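Local structure of mandelate racemase/muconate lactonizing enzyme (Roseovarius nubinhibens, 2QDD) at residues V207-Q221 against V232-C245. The protein is of unknown function but belongs to the mandelate racemase/muconate lactonizing enzyme family of the enolase superfamily and binds magnesium. Numbering follows the deposited sequence.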
loop_
_atom_site.group_PDB
_atom_site.type_symbol
_atom_site.label_atom_id
_atom_site.label_comp_id
_atom_site.label_asym_id
_atom_site.label_seq_id
_atom_site.Cartn_x
_atom_site.Cartn_y
_atom_site.Cartn_z
ATOM N N VAL A 207 -18.820 6.388 13.572
ATOM C CA VAL A 207 -17.969 5.508 14.380
ATOM C C VAL A 207 -18.524 5.351 15.802
ATOM O O VAL A 207 -18.597 4.238 16.317
ATOM C CB VAL A 207 -16.488 5.987 14.367
ATOM C CG1 VAL A 207 -15.649 5.265 15.413
ATOM C CG2 VAL A 207 -15.882 5.777 12.984
ATOM N N GLU A 208 -18.961 6.458 16.401
ATOM C CA GLU A 208 -19.513 6.451 17.756
ATOM C C GLU A 208 -20.825 5.682 17.907
ATOM O O GLU A 208 -20.935 4.850 18.804
ATOM C CB GLU A 208 -19.653 7.872 18.320
ATOM C CG GLU A 208 -20.244 7.928 19.730
ATOM C CD GLU A 208 -20.695 9.320 20.146
ATOM O OE1 GLU A 208 -20.757 10.222 19.279
ATOM O OE2 GLU A 208 -20.994 9.510 21.348
ATOM N N VAL A 209 -21.814 5.942 17.049
ATOM C CA VAL A 209 -23.053 5.159 17.122
ATOM C C VAL A 209 -22.933 3.684 16.728
ATOM O O VAL A 209 -23.466 2.824 17.423
ATOM C CB VAL A 209 -24.373 5.880 16.627
ATOM C CG1 VAL A 209 -24.169 7.346 16.270
ATOM C CG2 VAL A 209 -25.087 5.114 15.527
ATOM N N LEU A 210 -22.203 3.391 15.652
ATOM C CA LEU A 210 -22.102 2.016 15.150
ATOM C C LEU A 210 -21.236 1.116 16.017
ATOM O O LEU A 210 -21.445 -0.088 16.045
ATOM C CB LEU A 210 -21.649 1.968 13.688
ATOM C CG LEU A 210 -22.601 2.571 12.651
ATOM C CD1 LEU A 210 -22.019 2.477 11.250
ATOM C CD2 LEU A 210 -23.956 1.893 12.710
ATOM N N ASN A 211 -20.291 1.700 16.748
ATOM C CA ASN A 211 -19.539 0.948 17.748
ATOM C C ASN A 211 -20.164 0.939 19.145
ATOM O O ASN A 211 -19.586 0.387 20.079
ATOM C CB ASN A 211 -18.070 1.397 17.791
ATOM C CG ASN A 211 -17.313 1.041 16.514
ATOM O OD1 ASN A 211 -17.682 0.113 15.802
ATOM N ND2 ASN A 211 -16.246 1.776 16.230
ATOM N N SER A 212 -21.347 1.540 19.277
ATOM C CA SER A 212 -22.111 1.502 20.530
ATOM C C SER A 212 -23.251 0.486 20.496
ATOM O O SER A 212 -23.949 0.280 21.494
ATOM C CB SER A 212 -22.672 2.884 20.846
ATOM O OG SER A 212 -21.633 3.839 20.926
ATOM N N VAL A 213 -23.416 -0.154 19.346
ATOM C CA VAL A 213 -24.668 -0.791 18.954
ATOM C C VAL A 213 -24.405 -2.281 18.670
ATOM O O VAL A 213 -23.368 -2.632 18.100
ATOM C CB VAL A 213 -25.293 -0.009 17.748
ATOM C CG1 VAL A 213 -25.573 -0.869 16.541
ATOM C CG2 VAL A 213 -26.499 0.786 18.178
ATOM N N ARG A 214 -25.318 -3.150 19.109
ATOM C CA ARG A 214 -25.177 -4.593 18.891
ATOM C C ARG A 214 -25.684 -5.031 17.518
ATOM O O ARG A 214 -25.309 -6.095 17.017
ATOM C CB ARG A 214 -25.902 -5.378 19.982
ATOM C CG ARG A 214 -25.088 -5.608 21.245
ATOM C CD ARG A 214 -25.913 -6.365 22.290
ATOM N NE ARG A 214 -26.749 -5.464 23.090
ATOM C CZ ARG A 214 -28.055 -5.262 22.903
ATOM N NH1 ARG A 214 -28.708 -5.896 21.935
ATOM N NH2 ARG A 214 -28.711 -4.420 23.689
ATOM N N ALA A 215 -26.535 -4.199 16.923
ATOM C CA ALA A 215 -27.166 -4.476 15.637
ATOM C C ALA A 215 -26.183 -4.513 14.471
ATOM O O ALA A 215 -25.342 -3.621 14.320
ATOM C CB ALA A 215 -28.242 -3.457 15.365
ATOM N N ARG A 216 -26.315 -5.548 13.645
ATOM C CA ARG A 216 -25.441 -5.754 12.496
ATOM C C ARG A 216 -26.227 -5.679 11.198
ATOM O O ARG A 216 -25.873 -6.321 10.218
ATOM C CB ARG A 216 -24.723 -7.106 12.596
ATOM C CG ARG A 216 -23.865 -7.274 13.841
ATOM C CD ARG A 216 -22.756 -6.246 13.883
ATOM N NE ARG A 216 -21.943 -6.372 15.087
ATOM C CZ ARG A 216 -21.875 -5.453 16.046
ATOM N NH1 ARG A 216 -21.104 -5.654 17.103
ATOM N NH2 ARG A 216 -22.580 -4.338 15.954
ATOM N N ASP A 217 -27.291 -4.882 11.199
ATOM C CA ASP A 217 -28.068 -4.620 9.988
ATOM C C ASP A 217 -27.316 -3.696 9.037
ATOM O O ASP A 217 -26.419 -2.965 9.466
ATOM C CB ASP A 217 -29.421 -4.013 10.354
ATOM C CG ASP A 217 -30.130 -4.796 11.433
ATOM O OD1 ASP A 217 -29.969 -4.443 12.616
ATOM O OD2 ASP A 217 -30.829 -5.778 11.099
ATOM N N TRP A 218 -27.688 -3.753 7.756
ATOM C CA TRP A 218 -27.257 -2.800 6.725
ATOM C C TRP A 218 -27.272 -1.349 7.182
ATOM O O TRP A 218 -28.235 -0.892 7.798
ATOM C CB TRP A 218 -28.167 -2.902 5.506
ATOM C CG TRP A 218 -27.849 -4.007 4.545
ATOM C CD1 TRP A 218 -28.593 -5.130 4.317
ATOM C CD2 TRP A 218 -26.737 -4.074 3.644
ATOM N NE1 TRP A 218 -28.005 -5.901 3.350
ATOM C CE2 TRP A 218 -26.868 -5.276 2.913
ATOM C CE3 TRP A 218 -25.640 -3.241 3.389
ATOM C CZ2 TRP A 218 -25.947 -5.661 1.941
ATOM C CZ3 TRP A 218 -24.717 -3.631 2.427
ATOM C CH2 TRP A 218 -24.874 -4.832 1.718
ATOM N N ILE A 219 -26.195 -0.632 6.872
ATOM C CA ILE A 219 -26.153 0.818 7.023
ATOM C C ILE A 219 -25.984 1.439 5.649
ATOM O O ILE A 219 -24.997 1.173 4.955
ATOM C CB ILE A 219 -24.990 1.281 7.947
ATOM C CG1 ILE A 219 -25.034 0.566 9.304
ATOM C CG2 ILE A 219 -25.000 2.806 8.116
ATOM C CD1 ILE A 219 -26.347 0.706 10.083
ATOM N N GLU A 220 -26.955 2.256 5.258
ATOM C CA GLU A 220 -26.938 2.876 3.943
ATOM C C GLU A 220 -26.321 4.262 4.027
ATOM O O GLU A 220 -26.790 5.114 4.794
ATOM C CB GLU A 220 -28.344 2.929 3.344
ATOM C CG GLU A 220 -28.383 3.312 1.869
ATOM C CD GLU A 220 -29.789 3.637 1.377
ATOM O OE1 GLU A 220 -30.754 2.973 1.825
ATOM O OE2 GLU A 220 -29.928 4.554 0.534
ATOM N N GLN A 221 -25.254 4.447 3.244
ATOM C CA GLN A 221 -24.584 5.730 3.002
ATOM C C GLN A 221 -24.518 6.671 4.217
ATOM O O GLN A 221 -25.239 7.674 4.276
ATOM C CB GLN A 221 -25.158 6.413 1.749
ATOM C CG GLN A 221 -24.402 7.661 1.285
ATOM C CD GLN A 221 -23.314 7.387 0.285
ATOM O OE1 GLN A 221 -23.510 6.658 -0.680
ATOM N NE2 GLN A 221 -22.156 8.007 0.490
ATOM N N VAL A 232 -15.164 5.005 7.740
ATOM C CA VAL A 232 -16.114 4.400 8.685
ATOM C C VAL A 232 -16.110 2.865 8.614
ATOM O O VAL A 232 -16.062 2.195 9.648
ATOM C CB VAL A 232 -17.547 4.947 8.450
ATOM C CG1 VAL A 232 -18.576 4.222 9.293
ATOM C CG2 VAL A 232 -17.592 6.438 8.730
ATOM N N ALA A 233 -16.134 2.332 7.391
ATOM C CA ALA A 233 -16.210 0.891 7.135
ATOM C C ALA A 233 -15.055 0.104 7.740
ATOM O O ALA A 233 -15.257 -1.000 8.233
ATOM C CB ALA A 233 -16.306 0.623 5.635
ATOM N N ARG A 234 -13.852 0.688 7.707
ATOM C CA ARG A 234 -12.659 0.126 8.347
ATOM C C ARG A 234 -12.732 0.027 9.876
ATOM O O ARG A 234 -11.966 -0.715 10.490
ATOM C CB ARG A 234 -11.421 0.925 7.946
ATOM C CG ARG A 234 -10.932 0.615 6.543
ATOM C CD ARG A 234 -9.521 1.145 6.301
ATOM N NE ARG A 234 -9.504 2.582 6.019
ATOM C CZ ARG A 234 -9.695 3.130 4.819
ATOM N NH1 ARG A 234 -9.926 2.373 3.749
ATOM N NH2 ARG A 234 -9.657 4.450 4.688
ATOM N N ARG A 235 -13.658 0.771 10.476
ATOM C CA ARG A 235 -13.667 1.016 11.911
ATOM C C ARG A 235 -14.906 0.443 12.614
ATOM O O ARG A 235 -14.984 0.463 13.843
ATOM C CB ARG A 235 -13.554 2.519 12.186
ATOM C CG ARG A 235 -12.259 3.166 11.678
ATOM C CD ARG A 235 -11.836 4.330 12.569
ATOM N NE ARG A 235 -11.340 3.872 13.866
ATOM C CZ ARG A 235 -11.345 4.592 14.985
ATOM N NH1 ARG A 235 -11.831 5.826 15.005
ATOM N NH2 ARG A 235 -10.865 4.065 16.098
ATOM N N VAL A 236 -15.876 -0.042 11.833
ATOM C CA VAL A 236 -17.144 -0.573 12.371
ATOM C C VAL A 236 -17.420 -1.990 11.841
ATOM O O VAL A 236 -16.701 -2.478 10.966
ATOM C CB VAL A 236 -18.362 0.380 12.079
ATOM C CG1 VAL A 236 -18.064 1.814 12.524
ATOM C CG2 VAL A 236 -18.750 0.361 10.611
ATOM N N ALA A 237 -18.463 -2.635 12.362
ATOM C CA ALA A 237 -18.723 -4.057 12.107
ATOM C C ALA A 237 -19.936 -4.363 11.205
ATOM O O ALA A 237 -20.199 -5.531 10.900
ATOM C CB ALA A 237 -18.830 -4.808 13.425
ATOM N N ASN A 238 -20.657 -3.319 10.783
ATOM C CA ASN A 238 -21.873 -3.446 9.960
ATOM C C ASN A 238 -21.559 -3.528 8.471
ATOM O O ASN A 238 -20.577 -2.927 8.026
ATOM C CB ASN A 238 -22.769 -2.219 10.157
ATOM C CG ASN A 238 -23.381 -2.155 11.531
ATOM O OD1 ASN A 238 -22.700 -1.855 12.506
ATOM N ND2 ASN A 238 -24.682 -2.422 11.615
ATOM N N PRO A 239 -22.407 -4.238 7.690
ATOM C CA PRO A 239 -22.412 -4.098 6.229
ATOM C C PRO A 239 -22.757 -2.675 5.774
ATOM O O PRO A 239 -23.690 -2.069 6.299
ATOM C CB PRO A 239 -23.524 -5.070 5.780
ATOM C CG PRO A 239 -23.691 -6.021 6.893
ATOM C CD PRO A 239 -23.409 -5.224 8.139
ATOM N N ILE A 240 -22.000 -2.158 4.808
ATOM C CA ILE A 240 -22.202 -0.795 4.321
ATOM C C ILE A 240 -22.732 -0.801 2.889
ATOM O O ILE A 240 -22.163 -1.443 2.002
ATOM C CB ILE A 240 -20.930 0.100 4.504
ATOM C CG1 ILE A 240 -20.928 0.721 5.901
ATOM C CG2 ILE A 240 -20.865 1.239 3.481
ATOM C CD1 ILE A 240 -19.937 0.103 6.839
ATOM N N MET A 241 -23.847 -0.100 2.695
ATOM C CA MET A 241 -24.487 0.075 1.395
ATOM C C MET A 241 -24.209 1.498 0.911
ATOM O O MET A 241 -24.515 2.464 1.612
ATOM C CB MET A 241 -25.995 -0.161 1.544
ATOM C CG MET A 241 -26.872 0.227 0.354
ATOM S SD MET A 241 -27.176 -1.067 -0.852
ATOM C CE MET A 241 -27.411 -2.543 0.150
ATOM N N LEU A 242 -23.618 1.625 -0.272
ATOM C CA LEU A 242 -23.400 2.945 -0.869
ATOM C C LEU A 242 -24.466 3.279 -1.899
ATOM O O LEU A 242 -25.100 2.380 -2.444
ATOM C CB LEU A 242 -22.015 3.037 -1.498
ATOM C CG LEU A 242 -20.821 2.916 -0.551
ATOM C CD1 LEU A 242 -19.553 3.037 -1.352
ATOM C CD2 LEU A 242 -20.856 3.955 0.558
ATOM N N ASP A 243 -24.658 4.576 -2.154
ATOM C CA ASP A 243 -25.757 5.069 -2.992
ATOM C C ASP A 243 -25.376 6.395 -3.657
ATOM O O ASP A 243 -24.902 6.407 -4.791
ATOM C CB ASP A 243 -27.052 5.190 -2.163
ATOM C CG ASP A 243 -28.280 5.593 -3.002
ATOM O OD1 ASP A 243 -28.232 5.550 -4.252
ATOM O OD2 ASP A 243 -29.312 5.951 -2.394
ATOM N N GLU A 244 -25.561 7.502 -2.945
ATOM C CA GLU A 244 -25.566 8.835 -3.560
ATOM C C GLU A 244 -24.201 9.337 -4.036
ATOM O O GLU A 244 -24.140 10.222 -4.887
ATOM C CB GLU A 244 -26.207 9.858 -2.620
ATOM C CG GLU A 244 -27.710 9.652 -2.409
ATOM C CD GLU A 244 -28.030 8.799 -1.187
ATOM O OE1 GLU A 244 -27.101 8.188 -0.620
ATOM O OE2 GLU A 244 -29.213 8.737 -0.790
ATOM N N CYS A 245 -23.117 8.775 -3.496
ATOM C CA CYS A 245 -21.763 9.178 -3.888
ATOM C C CYS A 245 -21.296 8.556 -5.204
ATOM O O CYS A 245 -20.220 8.888 -5.701
ATOM C CB CYS A 245 -20.746 8.917 -2.766
ATOM S SG CYS A 245 -20.602 7.191 -2.215
HETATM O O HOH W 1 -19.466 -1.798 14.933
#
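The indole of Trp-218 lies between Pro-239 and Met-241. Pro-239 CB sits over one face, 3.9 Å from the centroid of the six-membered ring. The methyl CE of Met-241 covers the opposite face, almost on the ring normal, with SD more distant above it in a Met-aromatic contact. Met-241 reaches this place because its chain bends at chi2 (91°) and chi3 (40°). Parallel strand pairing continues from here: Ile-219 N bonds to Pro-239 O, Met-241 N to Ile-219 O, and Gln-221 N to Met-241 O at 2.7 Å. Ahead of the strands, an amide ties down the loop. Asn-238 ND2 gives a nearly straight bond to Asp-217 O (2.8 Å), in the carbonyl plane, and a more bent one to Ala-215 O (3.0 Å). Arg-216 NH2 reaches Ala-215 O from the other face of that carbonyl. Asn-211 ND2 bonds to Arg-235 O and, on a neighbouring subunit, to Ala-237 O.

Beyond the strands, Gln-221 OE1 accepts from Asp-243 N (2.8 Å) in the carbonyl plane, and Gln-221 NE2 donates to Cys-245 SG (3.2 Å) and to Cys-223 O. Replacing Gln-221 with an alanine is likely to leave Asp-243 N, Cys-245 SG and Cys-223 O without these partners and the turn carrying Asp-243 and Glu-244 less fixed. Asp-243 and Glu-244 of that turn, with Glu-220 and Asp-196, are ligands of the magnesium site; no magnesium is bound to this chain in the model. Glu-220 OE2 lies 3.3 Å from Asp-243 OD2, a like-charge pair probably eased by Lys-265 on Glu-220 and by Lys-267 and Arg-270 on Asp-243.

The contact closes a beta-alpha-beta unit of the C-terminal barrel, with helix 226-233 linking strands 218-220 and 240-242. Strand 192-196 flanks the pair on one side and strand 263-266 on the other.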